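Local coordinates for ancestral congerin Con-anc (PDB 3AJY), which binds a galactose-glucose disaccharide and represents a reconstructed ancestor of the fish galectins known as congerins, at residues F17-G22 with L129-L134; K29-N34 with L121-D126; L44-R49 with F97-L102. All coordinates share one frame; numbering follows the deposited sequence.

Starting from the N terminus, the chain lays down 17-22, then 29-34, then 44-49, and meets these strands again in reverse order. Segment 97-102 returns opposite 44-49, so contact 3 closes the innermost loop; 121-126 pairs with 29-34 in contact 2, and 129-134 with 17-22 closes the outermost loop in contact 1. The three loops are concentric and none cross. Contact 1 joins neighbours in the five-stranded sheet and contact 2 neighbours in the six-stranded one, whereas contact 3 packs one sheet against the other across the core. L121 of contact 2 packs on V20 and V132 of contact 1, and N34 and F31 connect contact 2 with H45 and H48 of contact 3.

Contact 1 of 3, residues F17-G22 with L129-L134; sequences FLTVGG and LTFVKL
The F131 ring lies across the backbone of G21, with G21 N 3.8 Å above the ring plane over its centre. G21 CA is on the ring as well, a CH-pi contact 26° off the normal, while K133 N sits in plane at the edge. T19 CG2 touches F131 CE2 at 3.9 Å, the two side chains crossing obliquely. F131 reaches this position because CG stands between its own backbone N and carbonyl carbon (chi1 77°), which swings the ring toward the partner strand, where glycine has no side chain to obstruct it. The same ring meets that of F131 of the second subunit.

The strands run antiparallel. T19 and K133 form a hydrogen-bonded pair, with K133 N to T19 O at 2.7 Å. At G21 the pairing slips by one residue: T130 and F131 both face it in a classic beta bulge. G21 O accepts two N-H groups, from T130 N at 2.8 Å in the carbonyl plane on a lone pair, and from F131 N at 3.2 Å, 38° above that plane. This pair belongs to the five-stranded sheet of the galectin beta-sandwich, and residues 131-133 extend it antiparallel into the second subunit.

On the inner face, L18 CD1 touches V132 CG1 at 3.6 Å, and V20 crosses L129 at about a right angle, V20 CB lying 3.8 Å from L129 CD2. L121 of the other sheet packs against V20 and V132. On the F131 side, T19 OG1 is hydrogen-bonded to T89.

Contact 2 of 3, residues K29-N34 with L121-D126; sequences KRFSIN and LSLAGD. With GAL (beta-D-galactopyranose), chain C.
N34 and S122 meet through both main chain and side chain in the buried end of this contact. As a hydrogen-bonded antiparallel pair they share N34 N to S122 O at 2.9 Å and a reciprocal bond from S122 N. On the same face, the N34 amide gives its ND2 to two serine hydroxyls: S122 OG at 3.1 Å across the strands and S32 OG at 3.2 Å along its own strand. Both are tilted a little out of the amide plane. OD1 of N34 bonds to H45, so the amide is held at both ends. Behind the strands, I33 CD1 rests 3.9 Å from L123 CD1, and I33 lies beside L121, the two pointing the same way; F31 CD2 adds an oblique contact with L123 CD1. These side chains face the hydrophobic interior, where I33 and L121 also reach V20.

Toward 124-126 the side-chain packing gives way to solvent. A124 and G125 are exposed, and G125 has the positive phi of 85° that suits its missing side chain. Here backbone and carboxylate bonds, rather than apolar side chains, join the two segments. D126 N donates to R30 O at 2.8 Å, while D126 OD1 accepts K29 N at 2.8 Å on its anti side, 27° out of the carboxylate plane. A weak bond from R30 N reaches the same oxygen.

R30 leaves this end on a bent chain, and its NH1 is hydrogen-bonded to galactose O3 at 2.7 Å, almost straight at 175°, with O4 close by at the guanidinium edge. Y52 forms a cation-pi contact with R30. R30 is thus one of the residues of the glycan pocket, on the outer, concave face of the six-stranded sheet of the galectin beta-sandwich.

Contact 3 of 3, residues L44-R49 with F97-L102; sequences LHLDHR and FYIELL. With GAL (beta-D-galactopyranose), chain C; BGC (beta-D-glucopyranose), chain B.
L44 and F97 meet with no polar help: L44 CG sits 4.2 Å over one face of the F97 ring, offset toward its rim. Further apolar contacts follow along the two strands. L44 CD1 and I99 CG1 reach each other tip to tip at 3.9 Å, whereas L46 and I99 slide past one another in opposite directions. With CG anti to the backbone N (chi1 -175°), the L46 side chain stretches inward and its CD2 branch meets I99 CG2 at 3.8 Å. At the far end L101 CD2 stands at the edge of the H48 ring, a looser contact of 4.4 Å to H48 NE2. I88 packs against L46, H48 and I99.

No hydrogen bond links the segments, whose strand axes are 10.3 Å apart and inclined by 26°. This is face-to-face packing of the two sheets of a galectin beta-sandwich: the even-numbered residues of 44-49 point into the core, and the odd-numbered ones point to the sugar on the outer face.

The sugar-binding polar interactions lie on that outer face. H45 NE2 and galactose O4 are hydrogen-bonded at 2.8 Å, with O4 near the plane of the imidazole at its edge. R49 NH1 meets the anti lone pair of D47 OD2 at 3.0 Å in a salt bridge within the guanidinium plane, which helps fix the rotation of the group. Its NH2 then donates to glucose O3 at 2.7 Å with an angle of 173°. D47 OD2 also pairs with R30, and R49 with D55. Inside the sandwich, H48 ND1 is satisfied by F31 O.

Contact 1 of 3, residues F17-G22 with L129-L134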
loop_
_atom_site.group_PDB
_atom_site.type_symbol
_atom_site.label_atom_id
_atom_site.label_comp_id
_atom_site.label_asym_id
_atom_site.label_seq_id
_atom_site.Cartn_x
_atom_site.Cartn_y
_atom_site.Cartn_z
ATOM N N PHE A 17 -11.743 4.269 -1.628
ATOM C CA PHE A 17 -10.983 5.198 -2.448
ATOM C C PHE A 17 -9.502 4.859 -2.413
ATOM O O PHE A 17 -8.887 4.857 -1.347
ATOM C CB PHE A 17 -11.199 6.638 -1.959
ATOM C CG PHE A 17 -12.582 7.153 -2.190
ATOM C CD1 PHE A 17 -13.643 6.731 -1.386
ATOM C CD2 PHE A 17 -12.832 8.072 -3.217
ATOM C CE1 PHE A 17 -14.932 7.219 -1.606
ATOM C CE2 PHE A 17 -14.124 8.557 -3.441
ATOM C CZ PHE A 17 -15.173 8.130 -2.629
ATOM N N LEU A 18 -8.946 4.545 -3.576
ATOM C CA LEU A 18 -7.541 4.209 -3.675
ATOM C C LEU A 18 -6.790 5.413 -4.194
ATOM O O LEU A 18 -7.043 5.847 -5.308
ATOM C CB LEU A 18 -7.321 3.015 -4.628
ATOM C CG LEU A 18 -5.882 2.545 -4.887
ATOM C CD1 LEU A 18 -5.354 1.638 -3.760
ATOM C CD2 LEU A 18 -5.796 1.818 -6.232
ATOM N N THR A 19 -5.863 5.932 -3.394
ATOM C CA THR A 19 -4.973 7.006 -3.825
ATOM C C THR A 19 -3.555 6.469 -3.990
ATOM O O THR A 19 -3.010 5.902 -3.058
ATOM C CB THR A 19 -4.934 8.161 -2.782
ATOM O OG1 THR A 19 -6.257 8.694 -2.615
ATOM C CG2 THR A 19 -4.007 9.267 -3.242
ATOM N N VAL A 20 -2.979 6.655 -5.178
ATOM C CA VAL A 20 -1.566 6.361 -5.387
ATOM C C VAL A 20 -0.792 7.662 -5.661
ATOM O O VAL A 20 -1.282 8.574 -6.351
ATOM C CB VAL A 20 -1.339 5.340 -6.528
ATOM C CG1 VAL A 20 -1.802 3.954 -6.097
ATOM C CG2 VAL A 20 -2.043 5.769 -7.823
ATOM N N GLY A 21 0.415 7.725 -5.118
ATOM C CA GLY A 21 1.302 8.863 -5.329
ATOM C C GLY A 21 2.712 8.401 -5.674
ATOM O O GLY A 21 3.100 7.284 -5.355
ATOM N N GLY A 22 3.482 9.265 -6.327
ATOM C CA GLY A 22 4.836 8.894 -6.711
ATOM C C GLY A 22 5.443 10.019 -7.484
ATOM O O GLY A 22 4.911 11.147 -7.465
ATOM N N LEU A 129 6.350 4.379 -7.823
ATOM C CA LEU A 129 5.252 4.430 -6.864
ATOM C C LEU A 129 5.831 4.651 -5.479
ATOM O O LEU A 129 6.676 3.863 -5.034
ATOM C CB LEU A 129 4.523 3.095 -6.847
ATOM C CG LEU A 129 2.989 2.969 -6.710
ATOM C CD1 LEU A 129 2.707 1.713 -5.898
ATOM C CD2 LEU A 129 2.242 4.169 -6.159
ATOM N N THR A 130 5.369 5.710 -4.807
ATOM C CA THR A 130 5.827 6.046 -3.460
ATOM C C THR A 130 4.860 5.511 -2.414
ATOM O O THR A 130 5.276 4.946 -1.423
ATOM C CB THR A 130 5.982 7.572 -3.250
ATOM O OG1 THR A 130 6.844 8.121 -4.241
ATOM C CG2 THR A 130 6.576 7.895 -1.866
ATOM N N PHE A 131 3.564 5.719 -2.608
ATOM C CA PHE A 131 2.637 5.282 -1.591
ATOM C C PHE A 131 1.305 4.841 -2.168
ATOM O O PHE A 131 0.938 5.177 -3.295
ATOM C CB PHE A 131 2.447 6.373 -0.509
ATOM C CG PHE A 131 1.565 7.497 -0.949
ATOM C CD1 PHE A 131 2.109 8.686 -1.391
ATOM C CD2 PHE A 131 0.180 7.348 -0.952
ATOM C CE1 PHE A 131 1.281 9.735 -1.818
ATOM C CE2 PHE A 131 -0.648 8.390 -1.385
ATOM C CZ PHE A 131 -0.096 9.571 -1.821
ATOM N N VAL A 132 0.609 4.043 -1.369
ATOM C CA VAL A 132 -0.710 3.560 -1.695
ATOM C C VAL A 132 -1.564 3.903 -0.478
ATOM O O VAL A 132 -1.209 3.571 0.646
ATOM C CB VAL A 132 -0.699 2.033 -1.933
ATOM C CG1 VAL A 132 -2.068 1.537 -2.338
ATOM C CG2 VAL A 132 0.332 1.666 -2.998
ATOM N N LYS A 133 -2.676 4.583 -0.702
ATOM C CA LYS A 133 -3.578 4.893 0.387
ATOM C C LYS A 133 -4.951 4.316 0.053
ATOM O O LYS A 133 -5.419 4.392 -1.078
ATOM C CB LYS A 133 -3.617 6.407 0.641
ATOM C CG LYS A 133 -4.759 6.881 1.571
ATOM C CD LYS A 133 -4.843 8.405 1.699
ATOM C CE LYS A 133 -3.749 8.929 2.598
ATOM N NZ LYS A 133 -3.828 10.410 2.740
ATOM N N LEU A 134 -5.592 3.710 1.040
ATOM C CA LEU A 134 -6.935 3.222 0.842
ATOM C C LEU A 134 -7.783 3.569 2.046
ATOM O O LEU A 134 -7.380 3.317 3.177
ATOM C CB LEU A 134 -6.924 1.707 0.630
ATOM C CG LEU A 134 -8.262 1.086 0.269
ATOM C CD1 LEU A 134 -8.546 1.265 -1.201
ATOM C CD2 LEU A 134 -8.227 -0.359 0.639
#

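Contact 2 of 3, residues K29-N34 with L121-D126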
loop_
_atom_site.group_PDB
_atom_site.type_symbol
_atom_site.label_atom_id
_atom_site.label_comp_id
_atom_site.label_asym_id
_atom_site.label_seq_id
_atom_site.Cartn_x
_atom_site.Cartn_y
_atom_site.Cartn_z
ATOM N N LYS A 29 8.186 8.522 -21.297
ATOM C CA LYS A 29 7.291 8.375 -22.433
ATOM C C LYS A 29 5.859 8.211 -21.934
ATOM O O LYS A 29 4.937 8.804 -22.485
ATOM C CB LYS A 29 7.659 7.150 -23.281
ATOM C CG LYS A 29 8.932 7.273 -24.092
ATOM C CD LYS A 29 8.850 6.381 -25.358
ATOM C CE LYS A 29 8.629 4.861 -25.058
ATOM N NZ LYS A 29 8.223 4.064 -26.290
ATOM N N ARG A 30 5.695 7.387 -20.899
ATOM C CA ARG A 30 4.376 7.020 -20.364
ATOM C C ARG A 30 4.549 6.453 -18.968
ATOM O O ARG A 30 5.625 5.973 -18.618
ATOM C CB ARG A 30 3.714 5.953 -21.248
ATOM C CG ARG A 30 4.536 4.640 -21.279
ATOM C CD ARG A 30 4.397 3.801 -22.553
ATOM N NE ARG A 30 3.137 3.107 -22.610
ATOM C CZ ARG A 30 2.948 1.803 -22.803
ATOM N NH1 ARG A 30 1.709 1.369 -22.807
ATOM N NH2 ARG A 30 3.953 0.941 -23.004
ATOM N N PHE A 31 3.500 6.517 -18.153
ATOM C CA PHE A 31 3.424 5.680 -16.973
ATOM C C PHE A 31 1.972 5.291 -16.756
ATOM O O PHE A 31 1.061 6.037 -17.148
ATOM C CB PHE A 31 4.068 6.354 -15.746
ATOM C CG PHE A 31 3.169 7.329 -15.036
ATOM C CD1 PHE A 31 3.004 8.618 -15.521
ATOM C CD2 PHE A 31 2.499 6.955 -13.871
ATOM C CE1 PHE A 31 2.167 9.533 -14.854
ATOM C CE2 PHE A 31 1.664 7.858 -13.206
ATOM C CZ PHE A 31 1.500 9.141 -13.706
ATOM N N SER A 32 1.749 4.121 -16.159
ATOM C CA SER A 32 0.399 3.589 -15.984
ATOM C C SER A 32 0.105 3.171 -14.560
ATOM O O SER A 32 0.998 2.810 -13.794
ATOM C CB SER A 32 0.123 2.418 -16.938
ATOM O OG SER A 32 0.991 1.331 -16.673
ATOM N N ILE A 33 -1.168 3.297 -14.202
ATOM C CA ILE A 33 -1.704 2.728 -12.985
ATOM C C ILE A 33 -2.611 1.615 -13.447
ATOM O O ILE A 33 -3.387 1.802 -14.372
ATOM C CB ILE A 33 -2.483 3.796 -12.163
ATOM C CG1 ILE A 33 -1.534 4.936 -11.753
ATOM C CG2 ILE A 33 -3.185 3.150 -10.957
ATOM C CD1 ILE A 33 -0.225 4.474 -11.018
ATOM N N ASN A 34 -2.476 0.443 -12.835
ATOM C CA ASN A 34 -3.226 -0.740 -13.232
ATOM C C ASN A 34 -3.902 -1.403 -12.042
ATOM O O ASN A 34 -3.263 -1.698 -11.037
ATOM C CB ASN A 34 -2.283 -1.743 -13.896
ATOM C CG ASN A 34 -1.478 -1.118 -14.991
ATOM O OD1 ASN A 34 -1.998 -0.823 -16.069
ATOM N ND2 ASN A 34 -0.202 -0.895 -14.725
ATOM N N LEU A 121 -2.735 -4.239 -7.785
ATOM C CA LEU A 121 -2.339 -2.899 -8.212
ATOM C C LEU A 121 -0.876 -2.893 -8.648
ATOM O O LEU A 121 -0.019 -3.459 -7.975
ATOM C CB LEU A 121 -2.505 -1.886 -7.059
ATOM C CG LEU A 121 -1.734 -0.554 -7.150
ATOM C CD1 LEU A 121 -2.292 0.363 -8.217
ATOM C CD2 LEU A 121 -1.688 0.216 -5.810
ATOM N N SER A 122 -0.589 -2.217 -9.753
ATOM C CA SER A 122 0.791 -1.925 -10.110
ATOM C C SER A 122 0.853 -0.550 -10.717
ATOM O O SER A 122 -0.167 -0.002 -11.133
ATOM C CB SER A 122 1.315 -2.935 -11.137
ATOM O OG SER A 122 0.654 -2.747 -12.375
ATOM N N LEU A 123 2.067 -0.008 -10.742
ATOM C CA LEU A 123 2.464 1.069 -11.621
ATOM C C LEU A 123 3.472 0.498 -12.622
ATOM O O LEU A 123 4.348 -0.303 -12.256
ATOM C CB LEU A 123 3.147 2.161 -10.803
ATOM C CG LEU A 123 3.750 3.343 -11.550
ATOM C CD1 LEU A 123 3.626 4.612 -10.743
ATOM C CD2 LEU A 123 5.210 3.100 -11.891
ATOM N N ALA A 124 3.375 0.935 -13.871
ATOM C CA ALA A 124 4.322 0.491 -14.894
ATOM C C ALA A 124 4.805 1.691 -15.648
ATOM O O ALA A 124 4.170 2.758 -15.585
ATOM C CB ALA A 124 3.665 -0.523 -15.847
ATOM N N GLY A 125 5.938 1.545 -16.333
ATOM C CA GLY A 125 6.511 2.638 -17.102
ATOM C C GLY A 125 7.404 3.602 -16.334
ATOM O O GLY A 125 7.991 3.255 -15.312
ATOM N N ASP A 126 7.501 4.819 -16.847
ATOM C CA ASP A 126 8.523 5.762 -16.457
ATOM C C ASP A 126 8.196 6.627 -15.232
ATOM O O ASP A 126 8.221 7.852 -15.301
ATOM C CB ASP A 126 8.845 6.619 -17.665
ATOM C CG ASP A 126 9.203 5.767 -18.891
ATOM O OD1 ASP A 126 8.696 6.073 -19.980
ATOM O OD2 ASP A 126 9.967 4.766 -18.733
HETATM C C1 GAL C . -0.737 -0.708 -26.167
HETATM C C2 GAL C . 0.485 -0.745 -25.257
HETATM C C3 GAL C . 0.171 -1.467 -23.948
HETATM C C4 GAL C . -1.097 -0.878 -23.316
HETATM C C5 GAL C . -2.251 -0.897 -24.324
HETATM C C6 GAL C . -3.566 -0.318 -23.773
HETATM O O2 GAL C . 1.543 -1.395 -25.920
HETATM O O3 GAL C . 1.278 -1.305 -23.083
HETATM O O4 GAL C . -0.842 0.447 -22.889
HETATM O O5 GAL C . -1.881 -0.196 -25.496
HETATM O O6 GAL C . -4.606 -0.482 -24.729
#

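Contact 3 of 3, residues L44-R49 with F97-L102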
loop_
_atom_site.group_PDB
_atom_site.type_symbol
_atom_site.label_atom_id
_atom_site.label_comp_id
_atom_site.label_asym_id
_atom_site.label_seq_id
_atom_site.Cartn_x
_atom_site.Cartn_y
_atom_site.Cartn_z
ATOM N N LEU A 44 -8.849 -1.811 -14.982
ATOM C CA LEU A 44 -8.501 -0.430 -15.340
ATOM C C LEU A 44 -7.009 -0.323 -15.547
ATOM O O LEU A 44 -6.245 -0.589 -14.635
ATOM C CB LEU A 44 -8.881 0.566 -14.233
ATOM C CG LEU A 44 -9.331 2.006 -14.524
ATOM C CD1 LEU A 44 -8.952 2.961 -13.374
ATOM C CD2 LEU A 44 -8.896 2.577 -15.865
ATOM N N HIS A 45 -6.623 0.081 -16.750
ATOM C CA HIS A 45 -5.242 0.405 -17.079
ATOM C C HIS A 45 -5.309 1.889 -17.437
ATOM O O HIS A 45 -5.960 2.272 -18.404
ATOM C CB HIS A 45 -4.805 -0.455 -18.264
ATOM C CG HIS A 45 -3.602 0.049 -19.003
ATOM N ND1 HIS A 45 -2.324 -0.019 -18.483
ATOM C CD2 HIS A 45 -3.469 0.538 -20.262
ATOM C CE1 HIS A 45 -1.460 0.440 -19.380
ATOM N NE2 HIS A 45 -2.129 0.785 -20.466
ATOM N N LEU A 46 -4.641 2.716 -16.646
ATOM C CA LEU A 46 -4.646 4.137 -16.848
ATOM C C LEU A 46 -3.253 4.579 -17.310
ATOM O O LEU A 46 -2.354 4.754 -16.493
ATOM C CB LEU A 46 -5.081 4.795 -15.525
ATOM C CG LEU A 46 -5.322 6.284 -15.360
ATOM C CD1 LEU A 46 -6.578 6.735 -16.122
ATOM C CD2 LEU A 46 -5.459 6.580 -13.847
ATOM N N ASP A 47 -3.080 4.752 -18.621
ATOM C CA ASP A 47 -1.758 5.010 -19.207
ATOM C C ASP A 47 -1.629 6.483 -19.558
ATOM O O ASP A 47 -2.373 6.991 -20.399
ATOM C CB ASP A 47 -1.545 4.142 -20.462
ATOM C CG ASP A 47 -0.062 3.884 -20.779
ATOM O OD1 ASP A 47 0.784 3.962 -19.867
ATOM O OD2 ASP A 47 0.265 3.572 -21.957
ATOM N N HIS A 48 -0.699 7.168 -18.901
ATOM C CA HIS A 48 -0.466 8.596 -19.122
ATOM C C HIS A 48 0.699 8.746 -20.058
ATOM O O HIS A 48 1.857 8.580 -19.672
ATOM C CB HIS A 48 -0.181 9.300 -17.810
ATOM C CG HIS A 48 -1.142 8.923 -16.725
ATOM N ND1 HIS A 48 -0.981 7.795 -15.947
ATOM C CD2 HIS A 48 -2.295 9.505 -16.316
ATOM C CE1 HIS A 48 -1.980 7.713 -15.085
ATOM N NE2 HIS A 48 -2.792 8.738 -15.288
ATOM N N ARG A 49 0.374 9.057 -21.299
ATOM C CA ARG A 49 1.357 9.043 -22.363
ATOM C C ARG A 49 1.775 10.464 -22.701
ATOM O O ARG A 49 1.020 11.225 -23.315
ATOM C CB ARG A 49 0.803 8.312 -23.590
ATOM C CG ARG A 49 -0.147 7.214 -23.230
ATOM C CD ARG A 49 0.171 5.853 -23.765
ATOM N NE ARG A 49 -0.462 5.578 -25.033
ATOM C CZ ARG A 49 -0.918 4.390 -25.456
ATOM N NH1 ARG A 49 -0.901 3.298 -24.703
ATOM N NH2 ARG A 49 -1.426 4.311 -26.670
ATOM N N PHE A 97 -15.744 3.116 -13.104
ATOM C CA PHE A 97 -14.610 3.596 -12.311
ATOM C C PHE A 97 -14.652 5.108 -12.355
ATOM O O PHE A 97 -14.992 5.680 -13.383
ATOM C CB PHE A 97 -13.273 3.090 -12.880
ATOM C CG PHE A 97 -13.007 1.654 -12.567
ATOM C CD1 PHE A 97 -12.397 1.295 -11.364
ATOM C CD2 PHE A 97 -13.413 0.654 -13.440
ATOM C CE1 PHE A 97 -12.178 -0.038 -11.048
ATOM C CE2 PHE A 97 -13.198 -0.681 -13.130
ATOM C CZ PHE A 97 -12.581 -1.031 -11.936
ATOM N N TYR A 98 -14.311 5.751 -11.245
ATOM C CA TYR A 98 -14.239 7.212 -11.193
ATOM C C TYR A 98 -12.835 7.622 -10.798
ATOM O O TYR A 98 -12.369 7.282 -9.716
ATOM C CB TYR A 98 -15.246 7.771 -10.195
ATOM C CG TYR A 98 -16.638 7.259 -10.426
ATOM C CD1 TYR A 98 -17.060 6.052 -9.862
ATOM C CD2 TYR A 98 -17.535 7.968 -11.224
ATOM C CE1 TYR A 98 -18.353 5.576 -10.076
ATOM C CE2 TYR A 98 -18.827 7.491 -11.443
ATOM C CZ TYR A 98 -19.225 6.302 -10.865
ATOM O OH TYR A 98 -20.498 5.820 -11.092
ATOM N N ILE A 99 -12.161 8.336 -11.690
ATOM C CA ILE A 99 -10.747 8.671 -11.526
ATOM C C ILE A 99 -10.564 10.194 -11.360
ATOM O O ILE A 99 -11.017 10.960 -12.212
ATOM C CB ILE A 99 -9.928 8.199 -12.757
ATOM C CG1 ILE A 99 -10.090 6.690 -13.004
ATOM C CG2 ILE A 99 -8.468 8.560 -12.596
ATOM C CD1 ILE A 99 -10.898 6.322 -14.241
ATOM N N GLU A 100 -9.907 10.620 -10.278
ATOM C CA GLU A 100 -9.562 12.036 -10.076
ATOM C C GLU A 100 -8.053 12.280 -10.114
ATOM O O GLU A 100 -7.294 11.673 -9.364
ATOM C CB GLU A 100 -10.143 12.604 -8.772
ATOM C CG GLU A 100 -9.905 14.129 -8.605
ATOM C CD GLU A 100 -10.541 14.721 -7.342
ATOM O OE1 GLU A 100 -10.727 13.982 -6.344
ATOM O OE2 GLU A 100 -10.860 15.940 -7.347
ATOM N N LEU A 101 -7.636 13.178 -10.997
ATOM C CA LEU A 101 -6.240 13.591 -11.100
ATOM C C LEU A 101 -5.955 14.792 -10.181
ATOM O O LEU A 101 -6.888 15.450 -9.677
ATOM C CB LEU A 101 -5.896 13.903 -12.553
ATOM C CG LEU A 101 -6.282 12.831 -13.588
ATOM C CD1 LEU A 101 -5.884 13.281 -14.994
ATOM C CD2 LEU A 101 -5.710 11.428 -13.290
ATOM N N LEU A 102 -4.672 15.081 -9.960
ATOM C CA LEU A 102 -4.295 16.048 -8.926
ATOM C C LEU A 102 -4.741 17.496 -9.193
ATOM O O LEU A 102 -4.848 18.302 -8.268
ATOM C CB LEU A 102 -2.786 15.982 -8.627
ATOM C CG LEU A 102 -2.330 16.629 -7.304
ATOM C CD1 LEU A 102 -2.955 15.950 -6.089
ATOM C CD2 LEU A 102 -0.800 16.675 -7.187
HETATM C C1 GAL C . -0.737 -0.708 -26.167
HETATM C C2 GAL C . 0.485 -0.745 -25.257
HETATM C C3 GAL C . 0.171 -1.467 -23.948
HETATM C C4 GAL C . -1.097 -0.878 -23.316
HETATM C C5 GAL C . -2.251 -0.897 -24.324
HETATM C C6 GAL C . -3.566 -0.318 -23.773
HETATM O O2 GAL C . 1.543 -1.395 -25.920
HETATM O O3 GAL C . 1.278 -1.305 -23.083
HETATM O O4 GAL C . -0.842 0.447 -22.889
HETATM O O5 GAL C . -1.881 -0.196 -25.496
HETATM O O6 GAL C . -4.606 -0.482 -24.729
HETATM C C2 BGC B . -2.549 1.572 -29.956
HETATM C C3 BGC B . -1.730 1.486 -28.677
HETATM C C4 BGC B . -1.334 0.038 -28.338
HETATM C C5 BGC B . -0.703 -0.594 -29.589
HETATM C C6 BGC B . -0.241 -2.043 -29.453
HETATM C C1 BGC B . -1.803 0.819 -31.049
HETATM O O1 BGC B . -2.583 0.820 -32.205
HETATM O O2 BGC B . -2.715 2.925 -30.330
HETATM O O3 BGC B . -2.502 2.066 -27.666
HETATM O O4 BGC B . -0.371 0.079 -27.307
HETATM O O5 BGC B . -1.637 -0.518 -30.635
HETATM O O6 BGC B . -1.354 -2.805 -29.042
#